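Local coordinates for protein transcriptional regulator, LacI family (Arthrobacter sp., PDB 4RKR) that probably regulates transcription as a LacI-family protein, binding a lactose-like galactose-glucose disaccharide in its ligand-binding cleft, at residues Ala73-Leu78 against Ile95-Asn100; Phe198-Ala203 against Asp227-Gly232. One frame throughout, in Å; residues are numbered along the deposited sequence.

Contact 1. Residues Ala73-Leu78 against Ile95-Asn100; sequences AVIGYL and IVLDEN. With GAL (beta-D-galactopyranose), chain E; GLC (alpha-D-glucopyranose), chain B.
Strands 73-76 and 95-97 are the two parallel strands of a beta-alpha-beta unit, helix 82-89 making the crossover, in the half of the LacI-type binding domain that comes first along the chain; the loops beyond them reach the sugar cleft. Their axes run 5° apart, and the backbone bonds alternate in the parallel pattern: Ile95 N donates to Val74 O (2.8 Å, nearly straight), Gly76 N to Ile95 O, and Leu97 N to Gly76 O. Gly76 suits its strand position because any side chain there would run into Leu78 CD2. On one face the branched side chains of Ile75 and Ile95 run alongside each other, and Ile75 CG2 meets Leu97 CD1 (4.0 Å); helix 246-262 covers Ile95 and Leu97. On the other, the Leu78 side chain meets that of Val96 almost at right angles, CD1 against CG1.

Where the strands end, Leu97 CB sits over one face of the Tyr77 ring, 3.8 Å from its centroid, a CH-pi contact displaced toward the rim. Phe30 and Phe33 add edge-to-face contacts to the same ring, so a flat aromatic fits this apolar pocket while its hydroxyl reaches Tyr29 OH and galactose O6. Glu99, stretched out from CG onward, reaches across to 73-78, and its OE2 accepts from Leu78 N (3.2 Å) and from Gly80 N. The Asp98 carboxylate stands 87° to the Tyr77 ring; with CG anti to the backbone N (chi1 -154°), it faces the cleft, where Asp98 OD2 accepts from galactose O6 at 2.7 Å and from glucose O3 at 2.6 Å.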
loop_
_atom_site.group_PDB
_atom_site.type_symbol
_atom_site.label_atom_id
_atom_site.label_comp_id
_atom_site.label_asym_id
_atom_site.label_seq_id
_atom_site.Cartn_x
_atom_site.Cartn_y
_atom_site.Cartn_z
ATOM N N ALA A 73 1.244 -19.227 15.368
ATOM C CA ALA A 73 0.604 -18.058 15.952
ATOM C C ALA A 73 0.028 -17.180 14.850
ATOM O O ALA A 73 0.428 -17.273 13.689
ATOM C CB ALA A 73 1.604 -17.265 16.769
ATOM N N VAL A 74 -0.925 -16.339 15.226
ATOM C CA VAL A 74 -1.521 -15.398 14.299
ATOM C C VAL A 74 -1.579 -14.041 14.921
ATOM O O VAL A 74 -1.958 -13.887 16.084
ATOM C CB VAL A 74 -2.957 -15.791 13.892
ATOM C CG1 VAL A 74 -3.634 -14.650 13.139
ATOM C CG2 VAL A 74 -2.929 -17.041 13.036
ATOM N N ILE A 75 -1.203 -13.057 14.124
ATOM C CA ILE A 75 -1.431 -11.664 14.445
ATOM C C ILE A 75 -2.385 -11.131 13.378
ATOM O O ILE A 75 -2.195 -11.367 12.175
ATOM C CB ILE A 75 -0.128 -10.885 14.346
ATOM C CG1 ILE A 75 0.834 -11.352 15.427
ATOM C CG2 ILE A 75 -0.403 -9.374 14.417
ATOM C CD1 ILE A 75 2.263 -10.873 15.215
ATOM N N GLY A 76 -3.408 -10.409 13.782
ATOM C CA GLY A 76 -4.340 -9.949 12.774
ATOM C C GLY A 76 -5.467 -9.041 13.173
ATOM O O GLY A 76 -5.821 -8.893 14.359
ATOM N N TYR A 77 -6.022 -8.427 12.136
ATOM C CA TYR A 77 -7.309 -7.765 12.200
ATOM C C TYR A 77 -8.338 -8.787 11.722
ATOM O O TYR A 77 -8.288 -9.223 10.573
ATOM C CB TYR A 77 -7.303 -6.533 11.308
ATOM C CG TYR A 77 -6.588 -5.333 11.900
ATOM C CD1 TYR A 77 -5.192 -5.219 11.848
ATOM C CD2 TYR A 77 -7.310 -4.300 12.485
ATOM C CE1 TYR A 77 -4.547 -4.111 12.381
ATOM C CE2 TYR A 77 -6.676 -3.192 13.024
ATOM C CZ TYR A 77 -5.306 -3.100 12.960
ATOM O OH TYR A 77 -4.702 -2.025 13.512
ATOM N N LEU A 78 -9.266 -9.178 12.600
ATOM C CA LEU A 78 -10.117 -10.342 12.335
ATOM C C LEU A 78 -11.570 -10.036 12.058
ATOM O O LEU A 78 -12.368 -10.965 11.921
ATOM C CB LEU A 78 -10.038 -11.337 13.502
ATOM C CG LEU A 78 -8.707 -12.079 13.729
ATOM C CD1 LEU A 78 -8.987 -13.374 14.465
ATOM C CD2 LEU A 78 -7.951 -12.391 12.442
ATOM N N ILE A 95 -3.099 -12.947 18.519
ATOM C CA ILE A 95 -3.014 -11.569 18.936
ATOM C C ILE A 95 -3.848 -10.763 17.974
ATOM O O ILE A 95 -3.522 -10.702 16.778
ATOM C CB ILE A 95 -1.570 -11.073 18.856
ATOM C CG1 ILE A 95 -0.704 -11.920 19.794
ATOM C CG2 ILE A 95 -1.505 -9.588 19.223
ATOM C CD1 ILE A 95 0.771 -11.655 19.659
ATOM N N VAL A 96 -4.925 -10.167 18.490
ATOM C CA VAL A 96 -5.868 -9.381 17.670
ATOM C C VAL A 96 -5.654 -7.898 17.898
ATOM O O VAL A 96 -5.240 -7.496 18.980
ATOM C CB VAL A 96 -7.353 -9.708 17.966
ATOM C CG1 VAL A 96 -7.644 -11.176 17.733
ATOM C CG2 VAL A 96 -7.747 -9.327 19.379
ATOM N N LEU A 97 -5.937 -7.093 16.874
ATOM C CA LEU A 97 -5.867 -5.628 16.998
ATOM C C LEU A 97 -7.228 -4.986 16.865
ATOM O O LEU A 97 -8.095 -5.451 16.110
ATOM C CB LEU A 97 -4.928 -5.019 15.953
ATOM C CG LEU A 97 -3.454 -5.249 16.293
ATOM C CD1 LEU A 97 -2.924 -6.483 15.593
ATOM C CD2 LEU A 97 -2.610 -4.047 15.940
ATOM N N ASP A 98 -7.413 -3.936 17.657
ATOM C CA ASP A 98 -8.501 -2.999 17.471
ATOM C C ASP A 98 -9.882 -3.644 17.497
ATOM O O ASP A 98 -10.754 -3.234 16.748
ATOM C CB ASP A 98 -8.282 -2.269 16.141
ATOM C CG ASP A 98 -8.929 -0.896 16.094
ATOM O OD1 ASP A 98 -9.429 -0.369 17.122
ATOM O OD2 ASP A 98 -8.934 -0.346 14.984
ATOM N N GLU A 99 -10.073 -4.664 18.337
ATOM C CA GLU A 99 -11.405 -5.232 18.558
ATOM C C GLU A 99 -11.480 -5.964 19.879
ATOM O O GLU A 99 -10.462 -6.256 20.493
ATOM C CB GLU A 99 -11.817 -6.186 17.426
ATOM C CG GLU A 99 -11.005 -7.472 17.307
ATOM C CD GLU A 99 -11.565 -8.417 16.247
ATOM O OE1 GLU A 99 -12.415 -9.243 16.600
ATOM O OE2 GLU A 99 -11.157 -8.356 15.057
ATOM N N ASN A 100 -12.704 -6.263 20.304
ATOM C CA ASN A 100 -12.922 -7.045 21.509
ATOM C C ASN A 100 -12.263 -8.417 21.369
ATOM O O ASN A 100 -12.700 -9.251 20.566
ATOM C CB ASN A 100 -14.411 -7.219 21.780
ATOM C CG ASN A 100 -14.681 -7.897 23.112
ATOM O OD1 ASN A 100 -13.951 -8.810 23.532
ATOM N ND2 ASN A 100 -15.728 -7.446 23.796
HETATM C C1 GAL E . -9.300 0.001 10.822
HETATM C C2 GAL E . -9.201 1.069 9.731
HETATM C C3 GAL E . -7.744 1.438 9.463
HETATM C C4 GAL E . -7.035 1.775 10.764
HETATM C C5 GAL E . -7.246 0.679 11.795
HETATM C C6 GAL E . -6.619 1.084 13.119
HETATM O O2 GAL E . -9.784 0.538 8.536
HETATM O O3 GAL E . -7.618 2.572 8.597
HETATM O O4 GAL E . -7.546 3.007 11.264
HETATM O O5 GAL E . -8.636 0.429 12.005
HETATM O O6 GAL E . -6.503 -0.079 13.938
HETATM C C1 GLC B . -12.605 -3.083 13.516
HETATM C C2 GLC B . -12.004 -1.847 14.193
HETATM C C3 GLC B . -11.719 -0.747 13.192
HETATM C C4 GLC B . -10.853 -1.291 12.081
HETATM C C5 GLC B . -11.569 -2.468 11.427
HETATM C C6 GLC B . -10.734 -3.039 10.291
HETATM O O1 GLC B . -13.935 -2.791 13.086
HETATM O O2 GLC B . -12.907 -1.304 15.157
HETATM O O3 GLC B . -11.109 0.366 13.850
HETATM O O4 GLC B . -10.663 -0.256 11.119
HETATM O O5 GLC B . -11.852 -3.504 12.372
HETATM O O6 GLC B . -11.300 -4.283 9.861
#

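Contact 2. Residues Phe198-Ala203 against Asp227-Gly232; sequences FNDLMA and DGIPLG. With GAL (beta-D-galactopyranose), chain E.
Asp200 and Ile229 meet flank to flank: the CB of Asp200 rests on the end of Ile229, 3.6 Å from its CD1, while the carboxylate beyond it turns to the backbone of the loop. Asp200 OD2 accepts from Ile229 N (3.2 Å), which comes in on the anti side of the oxygen, 19° out of the carboxylate plane, and it lies 2.9 Å from Gly228 N. A water donates to both Asp200 OD2 and Ile229 O, while the other oxygen, OD1, is taken by Thr241 OG1. In Ile229, CG1 falls between the backbone N and the carbonyl carbon (chi1 62°), which carries CD1 back over Asp200. Gly228 bends the chain with a positive phi that glycine adopts most easily. With an alanine at Asp200, Ile229 N would probably lose its carboxylate partner and the 227-232 loop would be freer to shift beside the sugar.

Asn199 and Asp227 converge on galactose from the two segments, and they touch on the way, Asp227 OD2 lying 3.5 Å from Asn199 CB. Asn199 is the N-cap of helix 200-212: its OD1 accepts from Met202 N (3.0 Å, nearly straight), which fixes the amide's turn and presents ND2 to galactose O3 at 3.0 Å. Asp227 sets its two oxygens against neighbouring hydroxyls, OD1 accepting from O4 and OD2 from O3, each at 2.6 Å, and a second water bridges Asp227 OD2 to Leu201 N.

Galactose O3 thus donates to Asp227 and accepts from Asn199, and O4 is read by the same carboxylate, a pairing consistent with recognition of the axial hydroxyl of galactose. The nearby start of helix 200-212 would probably help stabilise the negative charge of both aspartates.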
loop_
_atom_site.group_PDB
_atom_site.type_symbol
_atom_site.label_atom_id
_atom_site.label_comp_id
_atom_site.label_asym_id
_atom_site.label_seq_id
_atom_site.Cartn_x
_atom_site.Cartn_y
_atom_site.Cartn_z
ATOM N N PHE A 198 -12.596 9.803 9.584
ATOM C CA PHE A 198 -12.413 8.482 10.196
ATOM C C PHE A 198 -10.961 8.003 10.079
ATOM O O PHE A 198 -10.356 7.566 11.057
ATOM C CB PHE A 198 -13.361 7.482 9.542
ATOM C CG PHE A 198 -13.170 6.080 10.009
ATOM C CD1 PHE A 198 -13.732 5.654 11.202
ATOM C CD2 PHE A 198 -12.438 5.178 9.253
ATOM C CE1 PHE A 198 -13.554 4.350 11.652
ATOM C CE2 PHE A 198 -12.255 3.876 9.691
ATOM C CZ PHE A 198 -12.812 3.457 10.894
ATOM N N ASN A 199 -10.388 8.123 8.891
ATOM C CA ASN A 199 -8.982 7.795 8.719
ATOM C C ASN A 199 -8.346 8.555 7.548
ATOM O O ASN A 199 -9.024 9.308 6.852
ATOM C CB ASN A 199 -8.820 6.274 8.558
ATOM C CG ASN A 199 -9.498 5.734 7.314
ATOM O OD1 ASN A 199 -9.935 6.489 6.433
ATOM N ND2 ASN A 199 -9.584 4.408 7.228
ATOM N N ASP A 200 -7.051 8.352 7.339
ATOM C CA ASP A 200 -6.295 9.118 6.344
ATOM C C ASP A 200 -6.769 8.847 4.926
ATOM O O ASP A 200 -6.810 9.771 4.096
ATOM C CB ASP A 200 -4.783 8.851 6.462
ATOM C CG ASP A 200 -4.182 9.440 7.723
ATOM O OD1 ASP A 200 -4.921 10.105 8.468
ATOM O OD2 ASP A 200 -2.975 9.237 7.979
ATOM N N LEU A 201 -7.150 7.608 4.638
ATOM C CA LEU A 201 -7.700 7.287 3.310
ATOM C C LEU A 201 -8.931 8.137 2.984
ATOM O O LEU A 201 -8.989 8.739 1.921
ATOM C CB LEU A 201 -8.071 5.806 3.208
ATOM C CG LEU A 201 -8.625 5.363 1.849
ATOM C CD1 LEU A 201 -7.645 5.670 0.720
ATOM C CD2 LEU A 201 -8.967 3.888 1.892
ATOM N N MET A 202 -9.912 8.152 3.891
ATOM C CA MET A 202 -11.140 8.926 3.695
ATOM C C MET A 202 -10.797 10.431 3.660
ATOM O O MET A 202 -11.351 11.195 2.871
ATOM C CB MET A 202 -12.196 8.612 4.794
ATOM C CG MET A 202 -12.690 7.156 4.844
ATOM S SD MET A 202 -13.985 6.880 6.046
ATOM C CE MET A 202 -15.399 7.266 5.045
ATOM N N ALA A 203 -9.867 10.855 4.503
ATOM C CA ALA A 203 -9.403 12.244 4.481
ATOM C C ALA A 203 -8.936 12.678 3.091
ATOM O O ALA A 203 -9.206 13.798 2.663
ATOM C CB ALA A 203 -8.284 12.459 5.494
ATOM N N ASP A 227 -4.431 7.625 11.471
ATOM C CA ASP A 227 -3.520 6.523 11.101
ATOM C C ASP A 227 -2.066 6.880 10.814
ATOM O O ASP A 227 -1.183 6.110 11.141
ATOM C CB ASP A 227 -4.006 5.730 9.875
ATOM C CG ASP A 227 -5.311 5.012 10.104
ATOM O OD1 ASP A 227 -5.798 4.993 11.237
ATOM O OD2 ASP A 227 -5.851 4.461 9.136
ATOM N N GLY A 228 -1.793 8.063 10.300
ATOM C CA GLY A 228 -0.455 8.375 9.841
ATOM C C GLY A 228 0.174 7.523 8.743
ATOM O O GLY A 228 1.345 7.224 8.806
ATOM N N ILE A 229 -0.581 7.140 7.728
ATOM C CA ILE A 229 0.003 6.454 6.573
ATOM C C ILE A 229 0.958 7.359 5.782
ATOM O O ILE A 229 0.733 8.552 5.696
ATOM C CB ILE A 229 -1.085 5.921 5.637
ATOM C CG1 ILE A 229 -1.914 7.068 5.079
ATOM C CG2 ILE A 229 -1.971 4.942 6.374
ATOM C CD1 ILE A 229 -3.034 6.635 4.173
ATOM N N PRO A 230 2.032 6.800 5.224
ATOM C CA PRO A 230 3.037 7.619 4.504
ATOM C C PRO A 230 2.435 8.534 3.420
ATOM O O PRO A 230 2.959 9.608 3.142
ATOM C CB PRO A 230 3.962 6.576 3.852
ATOM C CG PRO A 230 3.717 5.291 4.571
ATOM C CD PRO A 230 2.371 5.362 5.239
ATOM N N LEU A 231 1.364 8.079 2.794
ATOM C CA LEU A 231 0.566 8.894 1.878
ATOM C C LEU A 231 0.311 10.358 2.345
ATOM O O LEU A 231 0.367 11.296 1.543
ATOM C CB LEU A 231 -0.764 8.169 1.648
ATOM C CG LEU A 231 -1.905 8.871 0.931
ATOM C CD1 LEU A 231 -1.433 9.335 -0.429
ATOM C CD2 LEU A 231 -3.095 7.930 0.816
ATOM N N GLY A 232 0.038 10.561 3.629
ATOM C CA GLY A 232 -0.225 11.900 4.156
ATOM C C GLY A 232 0.849 12.894 3.759
ATOM O O GLY A 232 0.555 14.046 3.457
HETATM C C1 GAL E . -9.300 0.001 10.822
HETATM C C2 GAL E . -9.201 1.069 9.731
HETATM C C3 GAL E . -7.744 1.438 9.463
HETATM C C4 GAL E . -7.035 1.775 10.764
HETATM C C5 GAL E . -7.246 0.679 11.795
HETATM C C6 GAL E . -6.619 1.084 13.119
HETATM O O2 GAL E . -9.784 0.538 8.536
HETATM O O3 GAL E . -7.618 2.572 8.597
HETATM O O4 GAL E . -7.546 3.007 11.264
HETATM O O5 GAL E . -8.636 0.429 12.005
HETATM O O6 GAL E . -6.503 -0.079 13.938
HETATM O O HOH W 1 -0.827 10.370 7.128
HETATM O O HOH W 2 -6.201 5.020 5.923
#

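From the N terminus, contact 1 comes first: 73-78 and 95-100 close the crossover through helix 82-89, uniting neighbouring strands in the first half of the fold. Contact 2 opens about a hundred residues later; its loop from 198-203 to 227-232 takes in the rest of helix 200-212 and strand 222-225 in the other half. The two are in series, neither nested nor crossed, with centres 21 Å apart and nearest atoms about 7 Å apart. Galactose spans that separation, bonded by both, and Arg151 also binds it. This two-sided grip is consistent with the closed-cleft ligand binding of periplasmic-binding-protein-like domains.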